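Local coordinates for DUF5037 domain-containing protein (Ruminococcus gnavus, PDB 4GL6) that is of unknown function and belongs to the DUF5037 family, at residues Tyr178-Asp183 and Gln213-Thr218. Residues are numbered along the deposited sequence; the frame is centred on the assembly and turned at random.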
ATOM      1  N   TYR A 178       5.505  -9.381  -1.001  1.00 42.62           N
ATOM      2  CA  TYR A 178       6.766  -9.104  -1.705  1.00 41.37           C
ATOM      3  C   TYR A 178       7.749  -8.568  -0.642  1.00 41.75           C
ATOM      4  O   TYR A 178       7.403  -7.640   0.099  1.00 45.09           O
ATOM      5  CB  TYR A 178       6.555  -8.088  -2.825  1.00 37.82           C
ATOM      6  CG  TYR A 178       5.540  -8.494  -3.881  1.00 37.05           C
ATOM      7  CD1 TYR A 178       4.173  -8.156  -3.759  1.00 42.00           C
ATOM      8  CD2 TYR A 178       5.932  -9.171  -5.019  1.00 36.10           C
ATOM      9  CE1 TYR A 178       3.237  -8.522  -4.735  1.00 40.24           C
ATOM     10  CE2 TYR A 178       5.012  -9.534  -6.001  1.00 39.60           C
ATOM     11  CZ  TYR A 178       3.669  -9.208  -5.862  1.00 42.18           C
ATOM     12  OH  TYR A 178       2.764  -9.571  -6.830  1.00 52.87           O
ATOM     13  N   VAL A 179       8.910  -9.200  -0.500  1.00 40.51           N
ATOM     14  CA  VAL A 179       9.913  -8.770   0.480  1.00 41.23           C
ATOM     15  C   VAL A 179      11.208  -8.591  -0.250  1.00 44.01           C
ATOM     16  O   VAL A 179      11.772  -9.565  -0.747  1.00 46.19           O
ATOM     17  CB  VAL A 179      10.096  -9.773   1.643  1.00 45.15           C
ATOM     18  CG1 VAL A 179      11.110  -9.225   2.650  1.00 43.44           C
ATOM     19  CG2 VAL A 179       8.758 -10.024   2.334  1.00 42.54           C
ATOM     20  N   TYR A 180      11.653  -7.339  -0.329  1.00 51.16           N
ATOM     21  CA  TYR A 180      12.921  -6.953  -0.965  1.00 45.63           C
ATOM     22  C   TYR A 180      13.970  -6.801   0.124  1.00 44.79           C
ATOM     23  O   TYR A 180      13.725  -6.081   1.099  1.00 48.44           O
ATOM     24  CB  TYR A 180      12.761  -5.618  -1.702  1.00 44.20           C
ATOM     25  CG  TYR A 180      11.944  -5.679  -2.970  1.00 42.54           C
ATOM     26  CD1 TYR A 180      10.563  -5.590  -2.938  1.00 43.33           C
ATOM     27  CD2 TYR A 180      12.568  -5.770  -4.228  1.00 46.47           C
ATOM     28  CE1 TYR A 180       9.810  -5.630  -4.114  1.00 45.34           C
ATOM     29  CE2 TYR A 180      11.825  -5.811  -5.406  1.00 50.51           C
ATOM     30  CZ  TYR A 180      10.440  -5.743  -5.336  1.00 45.84           C
ATOM     31  OH  TYR A 180       9.695  -5.756  -6.478  1.00 54.49           O
ATOM     32  N   TYR A 181      15.102  -7.501  -0.015  1.00 45.51           N
ATOM     33  CA  TYR A 181      16.241  -7.409   0.922  1.00 43.67           C
ATOM     34  C   TYR A 181      17.314  -6.520   0.270  1.00 45.36           C
ATOM     35  O   TYR A 181      18.235  -6.997  -0.400  1.00 47.81           O
ATOM     36  CB  TYR A 181      16.768  -8.789   1.262  1.00 44.13           C
ATOM     37  CG  TYR A 181      15.754  -9.638   2.006  1.00 45.49           C
ATOM     38  CD1 TYR A 181      14.858 -10.465   1.320  1.00 44.52           C
ATOM     39  CD2 TYR A 181      15.682  -9.616   3.393  1.00 45.87           C
ATOM     40  CE1 TYR A 181      13.928 -11.252   2.003  1.00 44.41           C
ATOM     41  CE2 TYR A 181      14.751 -10.396   4.089  1.00 48.37           C
ATOM     42  CZ  TYR A 181      13.882 -11.225   3.389  1.00 46.67           C
ATOM     43  OH  TYR A 181      12.956 -11.993   4.085  1.00 46.48           O
ATOM     44  N   LEU A 182      17.154  -5.214   0.463  1.00 44.21           N
ATOM     45  CA  LEU A 182      18.020  -4.200  -0.133  1.00 44.75           C
ATOM     46  C   LEU A 182      19.280  -3.940   0.687  1.00 45.64           C
ATOM     47  O   LEU A 182      19.274  -4.058   1.912  1.00 46.81           O
ATOM     48  CB  LEU A 182      17.264  -2.869  -0.238  1.00 45.24           C
ATOM     49  CG  LEU A 182      15.932  -2.828  -0.977  1.00 44.93           C
ATOM     50  CD1 LEU A 182      15.399  -1.410  -0.913  1.00 44.29           C
ATOM     51  CD2 LEU A 182      16.113  -3.244  -2.427  1.00 43.22           C
ATOM     52  N   ASP A 183      20.353  -3.564  -0.001  1.00 46.45           N
ATOM     53  CA  ASP A 183      21.586  -3.160   0.672  1.00 49.31           C
ATOM     54  C   ASP A 183      21.291  -1.787   1.311  1.00 47.95           C
ATOM     55  O   ASP A 183      20.374  -1.064   0.860  1.00 46.97           O
ATOM     56  CB  ASP A 183      22.795  -3.151  -0.286  1.00 52.84           C
ATOM     57  CG  ASP A 183      22.714  -2.051  -1.347  1.00 63.16           C
ATOM     58  OD1 ASP A 183      23.131  -0.883  -1.077  1.00 69.38           O
ATOM     59  OD2 ASP A 183      22.245  -2.373  -2.460  1.00 61.89           O
ATOM     60  N   GLN A 213      18.167  -6.542  -6.943  1.00 63.90           N
ATOM     61  CA  GLN A 213      18.209  -6.807  -5.498  1.00 62.76           C
ATOM     62  C   GLN A 213      17.372  -8.074  -5.229  1.00 54.41           C
ATOM     63  O   GLN A 213      16.331  -8.265  -5.874  1.00 52.25           O
ATOM     64  CB  GLN A 213      17.629  -5.620  -4.707  1.00 64.21           C
ATOM     65  CG  GLN A 213      18.392  -4.298  -4.830  1.00 62.49           C
ATOM     66  CD  GLN A 213      19.655  -4.201  -3.996  1.00 57.23           C
ATOM     67  OE1 GLN A 213      19.944  -5.012  -3.118  1.00 59.20           O
ATOM     68  NE2 GLN A 213      20.394  -3.160  -4.242  1.00 63.81           N
ATOM     69  N   PRO A 214      17.814  -8.925  -4.283  1.00 51.13           N
ATOM     70  CA  PRO A 214      17.068 -10.146  -4.006  1.00 49.71           C
ATOM     71  C   PRO A 214      15.717  -9.869  -3.375  1.00 48.96           C
ATOM     72  O   PRO A 214      15.619  -9.015  -2.487  1.00 51.39           O
ATOM     73  CB  PRO A 214      17.968 -10.896  -3.019  1.00 53.31           C
ATOM     74  CG  PRO A 214      18.744  -9.836  -2.334  1.00 54.56           C
ATOM     75  CD  PRO A 214      18.959  -8.764  -3.364  1.00 53.65           C
ATOM     76  N   TYR A 215      14.687 -10.564  -3.858  1.00 48.68           N
ATOM     77  CA  TYR A 215      13.350 -10.434  -3.316  1.00 45.61           C
ATOM     78  C   TYR A 215      12.565 -11.726  -3.411  1.00 45.88           C
ATOM     79  O   TYR A 215      12.870 -12.603  -4.207  1.00 50.37           O
ATOM     80  CB  TYR A 215      12.588  -9.293  -3.996  1.00 51.27           C
ATOM     81  CG  TYR A 215      11.900  -9.662  -5.287  1.00 52.51           C
ATOM     82  CD1 TYR A 215      12.624  -9.862  -6.450  1.00 54.33           C
ATOM     83  CD2 TYR A 215      10.508  -9.815  -5.334  1.00 61.04           C
ATOM     84  CE1 TYR A 215      11.975 -10.207  -7.628  1.00 59.21           C
ATOM     85  CE2 TYR A 215       9.843 -10.163  -6.496  1.00 64.29           C
ATOM     86  CZ  TYR A 215      10.584 -10.356  -7.643  1.00 66.65           C
ATOM     87  OH  TYR A 215       9.923 -10.678  -8.799  1.00 77.57           O
ATOM     88  N   PHE A 216      11.550 -11.815  -2.566  1.00 46.89           N
ATOM     89  CA  PHE A 216      10.670 -12.958  -2.495  1.00 47.30           C
ATOM     90  C   PHE A 216       9.266 -12.439  -2.769  1.00 47.19           C
ATOM     91  O   PHE A 216       8.820 -11.529  -2.079  1.00 39.66           O
ATOM     92  CB  PHE A 216      10.768 -13.578  -1.105  1.00 49.34           C
ATOM     93  CG  PHE A 216       9.780 -14.679  -0.844  1.00 46.39           C
ATOM     94  CD1 PHE A 216       9.885 -15.892  -1.508  1.00 47.70           C
ATOM     95  CD2 PHE A 216       8.776 -14.521   0.111  1.00 48.72           C
ATOM     96  CE1 PHE A 216       8.989 -16.933  -1.246  1.00 49.69           C
ATOM     97  CE2 PHE A 216       7.880 -15.557   0.386  1.00 50.41           C
ATOM     98  CZ  PHE A 216       7.983 -16.765  -0.298  1.00 50.52           C
ATOM     99  N   GLY A 217       8.596 -13.041  -3.764  1.00 43.73           N
ATOM    100  CA  GLY A 217       7.240 -12.694  -4.183  1.00 37.42           C
ATOM    101  C   GLY A 217       6.373 -13.930  -4.156  1.00 41.00           C
ATOM    102  O   GLY A 217       6.705 -14.931  -4.798  1.00 42.17           O
ATOM    103  N   THR A 218       5.279 -13.887  -3.400  1.00 40.16           N
ATOM    104  CA  THR A 218       4.386 -15.048  -3.308  1.00 41.85           C
ATOM    105  C   THR A 218       2.966 -14.609  -3.027  1.00 44.50           C
ATOM    106  O   THR A 218       2.702 -13.422  -2.824  1.00 53.99           O
ATOM    107  CB  THR A 218       4.865 -16.071  -2.224  1.00 43.00           C
ATOM    108  OG1 THR A 218       4.230 -17.344  -2.426  1.00 44.31           O
ATOM    109  CG2 THR A 218       4.603 -15.572  -0.802  1.00 42.78           C
TER
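Y180 and Y215 stack their rings on one face of an antiparallel strand pair. The pair forms one side of a four-stranded mixed sheet, where strand 215-220 is outermost and strand 175-182 lies next to it. The two side chains lie side by side and point the same way. Their planes are 13° apart and the centroids 4.9 Å apart, an offset stack. Y215 has CG between its backbone N and carbonyl carbon (chi1 85°), which sets its ring beside that of Y180. The overlap is partial. Y215 CB sits over a face of the Y180 ring, toward the rim, 3.5 Å from Y180 CD2, and makes a CH-pi contact. Y180 OH in turn lies over the rim of one Y215 face. Y178 shares this face of the sheet; its CD2 meets the edge of the Y215 ring at CE2 and also approaches G217 CA. W143 of strand 140-147 stacks on Y178 and Y145 on Y180, which extends the aromatic row across the sheet.

V179 and F216 form the hydrogen-bonded pair, with side chains on the opposite face, where F216 meets F234 of helix 231-239 edge to face. V179 N bonds F216 O at 2.8 Å, and F216 N returns a bond to V179 O. Y181 N continues the pairing to P214 O at 2.9 Å.

Just before strand 215-220 begins, Q213 crosses L182, the last residue of its strand, and D183 at about a right angle. L182 CD2 packs against Q213 CG at 3.5 Å. The Q213 chain, bent at chi2, passes this methyl before its amide reaches D183. D183 is the N-cap of helix 184-194, and its OD2 also bonds S186 OG. Q213 NE2 meets D183 OD2 at 2.7 Å, nearly in line with the carboxylate C-O bond, with amide and carboxylate planes 36° apart.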